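Local coordinates for OxsB protein (Bacillus megaterium, PDB 5UL3) that catalyses the radical, cobalamin-dependent oxidative ring contraction of dAMP to an oxetane aldehyde, a step in the biosynthesis of oxetanocin A, at residues P356-E368 with E390-S402. Sequence-based numbering, arbitrary orientation.
Sequences PHIYMADEEFIGE and EKIKFDFAARADS
E364 OE2 takes a weak, bent bond from R399 NH2 (2.9 Å), within a salt bridge, and a second bond from a water (2.7 Å). That water also accepts from G367 N. The bend of the R399 chain at chi3 (-55°) turns NH2 to E364 and NE and NH1 to D401. E364 OE2 and E368 OE2 both lie near the edge of its guanidinium. The carboxylate of E364 is turned 73° from the guanidinium plane. The longer bond from R399 NH1 to E368 OE2 is weak and doubtful. D401 OD2 receives NE and NH1 together, in the guanidinium plane but from above its own carboxylate plane. E364 OE1 is bound by D314 N.

Upstream, 357-360 and 393-395 pair as parallel strands of the partial TIM barrel of the radical SAM domain, joined through helix 374-386 in a beta-alpha-beta unit. Four backbone bonds join 356-360 to 393-395, from K393 N to P356 O through to M360 N to D395 O (2.9 Å). Beyond M360 the chains part, and a water accepts from I366 N and donates to A397 O. Another links M360 O weakly to A397 N.

On one face of the sheet K393 CB sits over the H357 ring, 3.9 Å from its centroid. D395 OD1 lies at the ring edge, 3.0 Å from CE1; its hydrogen bond comes from R430 N, while H357 NE2 binds D429. M360 CE touches F394 CD2. Past the paired strands, F365 CD2 lies 3.5 Å above the centre of the F396 ring, with the planes 32° apart.

A361 and E363 bind cobalamin, and R399 lines the iron-sulfur cluster pocket. The acidic groups around R399 probably fix its guanidinium beside the cluster and partly offset its charge.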
ATOM      1  N   PRO A 356     -12.909   8.529  10.045  1.00 32.93           N
ATOM      2  CA  PRO A 356     -11.753   8.017  10.825  1.00 32.83           C
ATOM      3  C   PRO A 356     -11.469   6.551  10.521  1.00 35.82           C
ATOM      4  O   PRO A 356     -11.704   5.658  11.344  1.00 28.83           O
ATOM      5  CB  PRO A 356     -12.215   8.228  12.267  1.00 37.42           C
ATOM      6  CG  PRO A 356     -13.714   8.029  12.190  1.00 37.00           C
ATOM      7  CD  PRO A 356     -14.135   8.607  10.866  1.00 35.38           C
ATOM      8  N   HIS A 357     -10.966   6.311   9.311  1.00 34.57           N
ATOM      9  CA  HIS A 357     -10.601   4.976   8.839  1.00 32.17           C
ATOM     10  C   HIS A 357      -9.167   5.036   8.334  1.00 40.01           C
ATOM     11  O   HIS A 357      -8.883   5.741   7.359  1.00 36.32           O
ATOM     12  CB  HIS A 357     -11.535   4.507   7.722  1.00 32.53           C
ATOM     13  CG  HIS A 357     -11.598   3.023   7.566  1.00 36.61           C
ATOM     14  ND1 HIS A 357     -10.494   2.254   7.268  1.00 44.44           N
ATOM     15  CD2 HIS A 357     -12.639   2.162   7.665  1.00 32.07           C
ATOM     16  CE1 HIS A 357     -10.850   0.983   7.197  1.00 39.44           C
ATOM     17  NE2 HIS A 357     -12.147   0.902   7.430  1.00 42.86           N
ATOM     18  N   ILE A 358      -8.264   4.294   8.981  1.00 29.44           N
ATOM     19  CA  ILE A 358      -6.849   4.318   8.630  1.00 26.38           C
ATOM     20  C   ILE A 358      -6.502   3.061   7.848  1.00 25.15           C
ATOM     21  O   ILE A 358      -6.752   1.945   8.314  1.00 24.78           O
ATOM     22  CB  ILE A 358      -5.959   4.412   9.879  1.00 32.73           C
ATOM     23  CG1 ILE A 358      -6.413   5.547  10.811  1.00 31.83           C
ATOM     24  CG2 ILE A 358      -4.489   4.591   9.455  1.00 34.58           C
ATOM     25  CD1 ILE A 358      -6.039   6.923  10.309  1.00 34.01           C
ATOM     26  N   TYR A 359      -5.892   3.228   6.692  1.00 24.15           N
ATOM     27  CA  TYR A 359      -5.381   2.093   5.926  1.00 25.12           C
ATOM     28  C   TYR A 359      -3.894   1.988   6.239  1.00 22.90           C
ATOM     29  O   TYR A 359      -3.098   2.798   5.756  1.00 24.02           O
ATOM     30  CB  TYR A 359      -5.651   2.287   4.449  1.00 25.77           C
ATOM     31  CG  TYR A 359      -7.147   2.385   4.233  1.00 32.66           C
ATOM     32  CD1 TYR A 359      -7.821   3.608   4.354  1.00 35.33           C
ATOM     33  CD2 TYR A 359      -7.898   1.242   3.992  1.00 36.43           C
ATOM     34  CE1 TYR A 359      -9.201   3.681   4.204  1.00 36.28           C
ATOM     35  CE2 TYR A 359      -9.276   1.306   3.835  1.00 42.64           C
ATOM     36  CZ  TYR A 359      -9.919   2.521   3.935  1.00 47.72           C
ATOM     37  OH  TYR A 359     -11.290   2.562   3.780  1.00 50.72           O
ATOM     38  N   MET A 360      -3.532   1.008   7.065  1.00 20.52           N
ATOM     39  CA  MET A 360      -2.125   0.831   7.420  1.00 20.22           C
ATOM     40  C   MET A 360      -1.349   0.337   6.209  1.00 27.77           C
ATOM     41  O   MET A 360      -1.738  -0.642   5.549  1.00 26.17           O
ATOM     42  CB  MET A 360      -1.941  -0.154   8.577  1.00 23.65           C
ATOM     43  CG  MET A 360      -2.632   0.180   9.874  1.00 30.14           C
ATOM     44  SD  MET A 360      -2.066   1.735  10.617  1.00 30.63           S
ATOM     45  CE  MET A 360      -2.863   1.575  12.216  1.00 34.27           C
ATOM     46  N   ALA A 361      -0.236   1.008   5.928  1.00 21.02           N
ATOM     47  CA  ALA A 361       0.579   0.669   4.773  1.00 18.09           C
ATOM     48  C   ALA A 361       1.550  -0.481   5.046  1.00 20.86           C
ATOM     49  O   ALA A 361       2.134  -0.999   4.086  1.00 22.58           O
ATOM     50  CB  ALA A 361       1.389   1.893   4.315  1.00 23.87           C
ATOM     51  N   ASP A 362       1.702  -0.893   6.307  1.00 20.42           N
ATOM     52  CA  ASP A 362       2.704  -1.898   6.700  1.00 19.40           C
ATOM     53  C   ASP A 362       2.609  -3.162   5.850  1.00 23.50           C
ATOM     54  O   ASP A 362       1.526  -3.728   5.663  1.00 22.57           O
ATOM     55  CB  ASP A 362       2.520  -2.301   8.167  1.00 22.29           C
ATOM     56  CG  ASP A 362       2.498  -1.138   9.112  1.00 26.09           C
ATOM     57  OD1 ASP A 362       1.893  -0.085   8.794  1.00 26.39           O
ATOM     58  OD2 ASP A 362       3.024  -1.301  10.220  1.00 23.19           O
ATOM     59  N   GLU A 363       3.764  -3.635   5.371  1.00 21.47           N
ATOM     60  CA  GLU A 363       3.834  -5.007   4.876  1.00 23.13           C
ATOM     61  C   GLU A 363       3.512  -5.997   5.983  1.00 26.13           C
ATOM     62  O   GLU A 363       2.890  -7.040   5.737  1.00 24.36           O
ATOM     63  CB  GLU A 363       5.229  -5.289   4.308  1.00 20.40           C
ATOM     64  CG  GLU A 363       5.501  -4.616   2.973  1.00 23.36           C
ATOM     65  CD  GLU A 363       6.831  -5.051   2.397  1.00 24.40           C
ATOM     66  OE1 GLU A 363       7.846  -4.873   3.109  1.00 24.00           O
ATOM     67  OE2 GLU A 363       6.844  -5.616   1.273  1.00 26.20           O
ATOM     68  N   GLU A 364       3.950  -5.697   7.202  1.00 24.22           N
ATOM     69  CA  GLU A 364       3.883  -6.607   8.349  1.00 28.69           C
ATOM     70  C   GLU A 364       3.557  -5.756   9.573  1.00 26.25           C
ATOM     71  O   GLU A 364       4.457  -5.241  10.250  1.00 27.93           O
ATOM     72  CB  GLU A 364       5.197  -7.372   8.530  1.00 27.89           C
ATOM     73  CG  GLU A 364       5.209  -8.282   9.746  1.00 30.90           C
ATOM     74  CD  GLU A 364       6.514  -9.052   9.911  1.00 37.32           C
ATOM     75  OE1 GLU A 364       7.553  -8.641   9.343  1.00 34.01           O
ATOM     76  OE2 GLU A 364       6.486 -10.085  10.614  1.00 36.43           O
ATOM     77  N   PHE A 365       2.262  -5.643   9.878  1.00 27.12           N
ATOM     78  CA  PHE A 365       1.837  -4.805  10.995  1.00 24.47           C
ATOM     79  C   PHE A 365       2.292  -5.385  12.334  1.00 26.40           C
ATOM     80  O   PHE A 365       2.720  -4.641  13.223  1.00 27.98           O
ATOM     81  CB  PHE A 365       0.314  -4.643  10.959  1.00 23.19           C
ATOM     82  CG  PHE A 365      -0.233  -3.773  12.054  1.00 22.65           C
ATOM     83  CD1 PHE A 365       0.050  -2.409  12.086  1.00 28.02           C
ATOM     84  CD2 PHE A 365      -1.063  -4.302  13.034  1.00 21.79           C
ATOM     85  CE1 PHE A 365      -0.477  -1.604  13.091  1.00 30.12           C
ATOM     86  CE2 PHE A 365      -1.605  -3.493  14.043  1.00 23.64           C
ATOM     87  CZ  PHE A 365      -1.298  -2.144  14.077  1.00 25.98           C
ATOM     88  N   ILE A 366       2.240  -6.712  12.490  1.00 21.93           N
ATOM     89  CA  ILE A 366       2.499  -7.308  13.805  1.00 23.04           C
ATOM     90  C   ILE A 366       3.995  -7.483  14.052  1.00 27.37           C
ATOM     91  O   ILE A 366       4.520  -7.080  15.101  1.00 26.91           O
ATOM     92  CB  ILE A 366       1.748  -8.643  13.934  1.00 25.26           C
ATOM     93  CG1 ILE A 366       0.246  -8.400  13.785  1.00 26.52           C
ATOM     94  CG2 ILE A 366       2.048  -9.294  15.271  1.00 27.13           C
ATOM     95  CD1 ILE A 366      -0.503  -9.650  13.532  1.00 35.21           C
ATOM     96  N   GLY A 367       4.703  -8.079  13.110  1.00 27.79           N
ATOM     97  CA  GLY A 367       6.153  -8.106  13.211  1.00 26.71           C
ATOM     98  C   GLY A 367       6.694  -9.193  14.131  1.00 31.65           C
ATOM     99  O   GLY A 367       5.986 -10.094  14.609  1.00 28.02           O
ATOM    100  N   GLU A 368       8.007  -9.108  14.347  0.50 30.45           N
ATOM    101  CA  GLU A 368       8.755 -10.039  15.186  0.50 32.61           C
ATOM    102  C   GLU A 368       9.953  -9.291  15.738  0.50 35.25           C
ATOM    103  O   GLU A 368      10.682  -8.648  14.975  0.50 32.92           O
ATOM    104  CB  GLU A 368       9.244 -11.276  14.413  0.50 35.19           C
ATOM    105  CG  GLU A 368       8.216 -12.366  14.174  0.50 37.89           C
ATOM    106  CD  GLU A 368       8.845 -13.689  13.744  0.50 44.04           C
ATOM    107  OE1 GLU A 368      10.005 -13.959  14.129  0.50 44.14           O
ATOM    108  OE2 GLU A 368       8.180 -14.464  13.021  0.50 42.36           O
ATOM    109  N   GLU A 390     -13.147   9.136  20.387  1.00 44.61           N
ATOM    110  CA  GLU A 390     -13.891   8.595  19.255  1.00 34.42           C
ATOM    111  C   GLU A 390     -13.264   7.285  18.787  1.00 43.17           C
ATOM    112  O   GLU A 390     -12.036   7.146  18.768  1.00 40.98           O
ATOM    113  CB  GLU A 390     -13.940   9.584  18.079  1.00 46.26           C
ATOM    114  CG  GLU A 390     -14.834   9.092  16.912  1.00 53.47           C
ATOM    115  CD  GLU A 390     -14.734   9.903  15.605  1.00 62.97           C
ATOM    116  OE1 GLU A 390     -13.956  10.879  15.512  1.00 50.77           O
ATOM    117  OE2 GLU A 390     -15.455   9.542  14.649  1.00 69.91           O
ATOM    118  N   LYS A 391     -14.113   6.326  18.417  1.00 36.52           N
ATOM    119  CA  LYS A 391     -13.641   5.063  17.858  1.00 35.35           C
ATOM    120  C   LYS A 391     -13.141   5.261  16.431  1.00 35.18           C
ATOM    121  O   LYS A 391     -13.597   6.151  15.699  1.00 33.29           O
ATOM    122  CB  LYS A 391     -14.761   4.017  17.878  1.00 38.51           C
ATOM    123  CG  LYS A 391     -15.184   3.599  19.295  1.00 43.33           C
ATOM    124  CD  LYS A 391     -16.590   2.984  19.342  1.00 49.27           C
ATOM    125  CE  LYS A 391     -16.572   1.467  19.242  1.00 55.13           C
ATOM    126  NZ  LYS A 391     -15.797   0.828  20.357  1.00 57.53           N
ATOM    127  N   ILE A 392     -12.210   4.399  16.017  1.00 31.18           N
ATOM    128  CA  ILE A 392     -11.718   4.412  14.646  1.00 25.73           C
ATOM    129  C   ILE A 392     -11.844   3.010  14.069  1.00 29.80           C
ATOM    130  O   ILE A 392     -12.101   2.043  14.781  1.00 29.13           O
ATOM    131  CB  ILE A 392     -10.257   4.892  14.539  1.00 29.83           C
ATOM    132  CG1 ILE A 392      -9.306   3.802  15.030  1.00 30.93           C
ATOM    133  CG2 ILE A 392     -10.042   6.213  15.304  1.00 32.30           C
ATOM    134  CD1 ILE A 392      -7.908   3.941  14.446  1.00 31.72           C
ATOM    135  N   LYS A 393     -11.671   2.915  12.756  1.00 23.91           N
ATOM    136  CA  LYS A 393     -11.482   1.632  12.097  1.00 25.50           C
ATOM    137  C   LYS A 393     -10.139   1.635  11.376  1.00 28.82           C
ATOM    138  O   LYS A 393      -9.678   2.681  10.905  1.00 28.01           O
ATOM    139  CB  LYS A 393     -12.626   1.348  11.135  1.00 30.36           C
ATOM    140  CG  LYS A 393     -13.949   1.257  11.887  1.00 36.32           C
ATOM    141  CD  LYS A 393     -15.035   0.597  11.082  1.00 49.56           C
ATOM    142  CE  LYS A 393     -16.231   0.257  11.965  1.00 40.21           C
ATOM    143  NZ  LYS A 393     -15.962  -0.881  12.890  1.00 46.90           N
ATOM    144  N   PHE A 394      -9.487   0.471  11.302  1.00 26.83           N
ATOM    145  CA  PHE A 394      -8.229   0.445  10.572  1.00 24.58           C
ATOM    146  C   PHE A 394      -8.033  -0.915   9.916  1.00 22.30           C
ATOM    147  O   PHE A 394      -8.494  -1.943  10.421  1.00 24.93           O
ATOM    148  CB  PHE A 394      -7.030   0.833  11.473  1.00 21.92           C
ATOM    149  CG  PHE A 394      -6.743  -0.113  12.625  1.00 25.14           C
ATOM    150  CD1 PHE A 394      -7.450  -0.017  13.815  1.00 28.13           C
ATOM    151  CD2 PHE A 394      -5.704  -1.044  12.543  1.00 29.29           C
ATOM    152  CE1 PHE A 394      -7.170  -0.858  14.904  1.00 27.57           C
ATOM    153  CE2 PHE A 394      -5.405  -1.894  13.627  1.00 24.98           C
ATOM    154  CZ  PHE A 394      -6.140  -1.792  14.812  1.00 27.01           C
ATOM    155  N   ASP A 395      -7.392  -0.895   8.751  1.00 21.44           N
ATOM    156  CA  ASP A 395      -7.082  -2.092   7.982  1.00 21.06           C
ATOM    157  C   ASP A 395      -5.575  -2.344   8.002  1.00 22.56           C
ATOM    158  O   ASP A 395      -4.790  -1.398   7.997  1.00 23.65           O
ATOM    159  CB  ASP A 395      -7.530  -1.935   6.527  1.00 24.06           C
ATOM    160  CG  ASP A 395      -9.051  -1.738   6.378  1.00 26.27           C
ATOM    161  OD1 ASP A 395      -9.796  -1.776   7.383  1.00 27.36           O
ATOM    162  OD2 ASP A 395      -9.480  -1.516   5.237  1.00 27.86           O
ATOM    163  N   PHE A 396      -5.169  -3.615   7.976  1.00 23.64           N
ATOM    164  CA  PHE A 396      -3.752  -3.945   7.816  1.00 20.85           C
ATOM    165  C   PHE A 396      -3.641  -5.346   7.233  1.00 24.67           C
ATOM    166  O   PHE A 396      -4.637  -6.052   7.089  1.00 24.43           O
ATOM    167  CB  PHE A 396      -2.974  -3.829   9.129  1.00 21.07           C
ATOM    168  CG  PHE A 396      -3.440  -4.764  10.232  1.00 20.06           C
ATOM    169  CD1 PHE A 396      -2.899  -6.031  10.361  1.00 20.07           C
ATOM    170  CD2 PHE A 396      -4.364  -4.335  11.184  1.00 26.96           C
ATOM    171  CE1 PHE A 396      -3.305  -6.882  11.402  1.00 26.01           C
ATOM    172  CE2 PHE A 396      -4.762  -5.166  12.229  1.00 26.40           C
ATOM    173  CZ  PHE A 396      -4.231  -6.437  12.340  1.00 27.79           C
ATOM    174  N   ALA A 397      -2.410  -5.737   6.894  1.00 20.49           N
ATOM    175  CA  ALA A 397      -2.127  -7.044   6.315  1.00 21.25           C
ATOM    176  C   ALA A 397      -1.313  -7.889   7.291  1.00 21.91           C
ATOM    177  O   ALA A 397      -0.567  -7.360   8.116  1.00 24.44           O
ATOM    178  CB  ALA A 397      -1.352  -6.916   5.003  1.00 25.04           C
ATOM    179  N   ALA A 398      -1.461  -9.207   7.182  1.00 24.48           N
ATOM    180  CA  ALA A 398      -0.733 -10.107   8.080  1.00 27.88           C
ATOM    181  C   ALA A 398      -0.574 -11.472   7.432  1.00 23.65           C
ATOM    182  O   ALA A 398      -1.397 -11.878   6.607  1.00 24.69           O
ATOM    183  CB  ALA A 398      -1.456 -10.264   9.422  1.00 26.63           C
ATOM    184  N   ARG A 399       0.488 -12.190   7.834  1.00 22.35           N
ATOM    185  CA  ARG A 399       0.652 -13.581   7.433  1.00 24.79           C
ATOM    186  C   ARG A 399      -0.240 -14.484   8.275  1.00 20.62           C
ATOM    187  O   ARG A 399      -0.534 -14.187   9.435  1.00 26.39           O
ATOM    188  CB  ARG A 399       2.104 -14.068   7.617  1.00 28.61           C
ATOM    189  CG  ARG A 399       3.192 -13.102   7.276  1.00 32.76           C
ATOM    190  CD  ARG A 399       4.578 -13.806   7.283  1.00 32.89           C
ATOM    191  NE  ARG A 399       4.912 -14.498   8.525  1.00 35.68           N
ATOM    192  CZ  ARG A 399       5.578 -13.939   9.531  1.00 41.26           C
ATOM    193  NH1 ARG A 399       5.854 -14.643  10.623  1.00 47.48           N
ATOM    194  NH2 ARG A 399       5.967 -12.672   9.453  1.00 39.69           N
ATOM    195  N   ALA A 400      -0.615 -15.627   7.698  1.00 24.09           N
ATOM    196  CA  ALA A 400      -1.400 -16.597   8.459  1.00 25.15           C
ATOM    197  C   ALA A 400      -0.688 -17.007   9.741  1.00 28.28           C
ATOM    198  O   ALA A 400      -1.336 -17.177  10.783  1.00 23.50           O
ATOM    199  CB  ALA A 400      -1.713 -17.824   7.614  1.00 22.21           C
ATOM    200  N   ASP A 401       0.646 -17.163   9.699  1.00 23.77           N
ATOM    201  CA  ASP A 401       1.351 -17.581  10.910  1.00 28.74           C
ATOM    202  C   ASP A 401       1.576 -16.442  11.898  1.00 31.14           C
ATOM    203  O   ASP A 401       2.169 -16.667  12.962  1.00 30.08           O
ATOM    204  CB  ASP A 401       2.683 -18.272  10.563  1.00 29.00           C
ATOM    205  CG  ASP A 401       3.539 -17.487   9.573  1.00 39.09           C
ATOM    206  OD1 ASP A 401       3.045 -17.116   8.487  1.00 39.68           O
ATOM    207  OD2 ASP A 401       4.734 -17.300   9.863  1.00 38.79           O
ATOM    208  N   SER A 402       1.137 -15.222  11.583  0.50 26.48           N
ATOM    209  CA  SER A 402       1.019 -14.206  12.617  0.50 24.84           C
ATOM    210  C   SER A 402      -0.238 -14.393  13.452  0.50 22.70           C
ATOM    211  O   SER A 402      -0.408 -13.696  14.455  0.50 24.74           O
ATOM    212  CB  SER A 402       1.016 -12.796  12.012  0.50 29.64           C
ATOM    213  OG  SER A 402       2.231 -12.507  11.350  0.50 32.51           O
TER
HETATM  214  O   HOH W   1      -1.075  -3.127   5.580  1.00 34.03           O
HETATM  215  O   HOH W   2      -4.440  -1.184   4.623  1.00 34.16           O
HETATM  216  O   HOH W   3       0.355  -5.074   7.713  1.00 36.62           O
HETATM  217  O   HOH W   4       3.980 -10.653  11.586  1.00 36.63           O
HETATM  218  O   HOH W   5       1.013  -8.190  10.259  1.00 27.98           O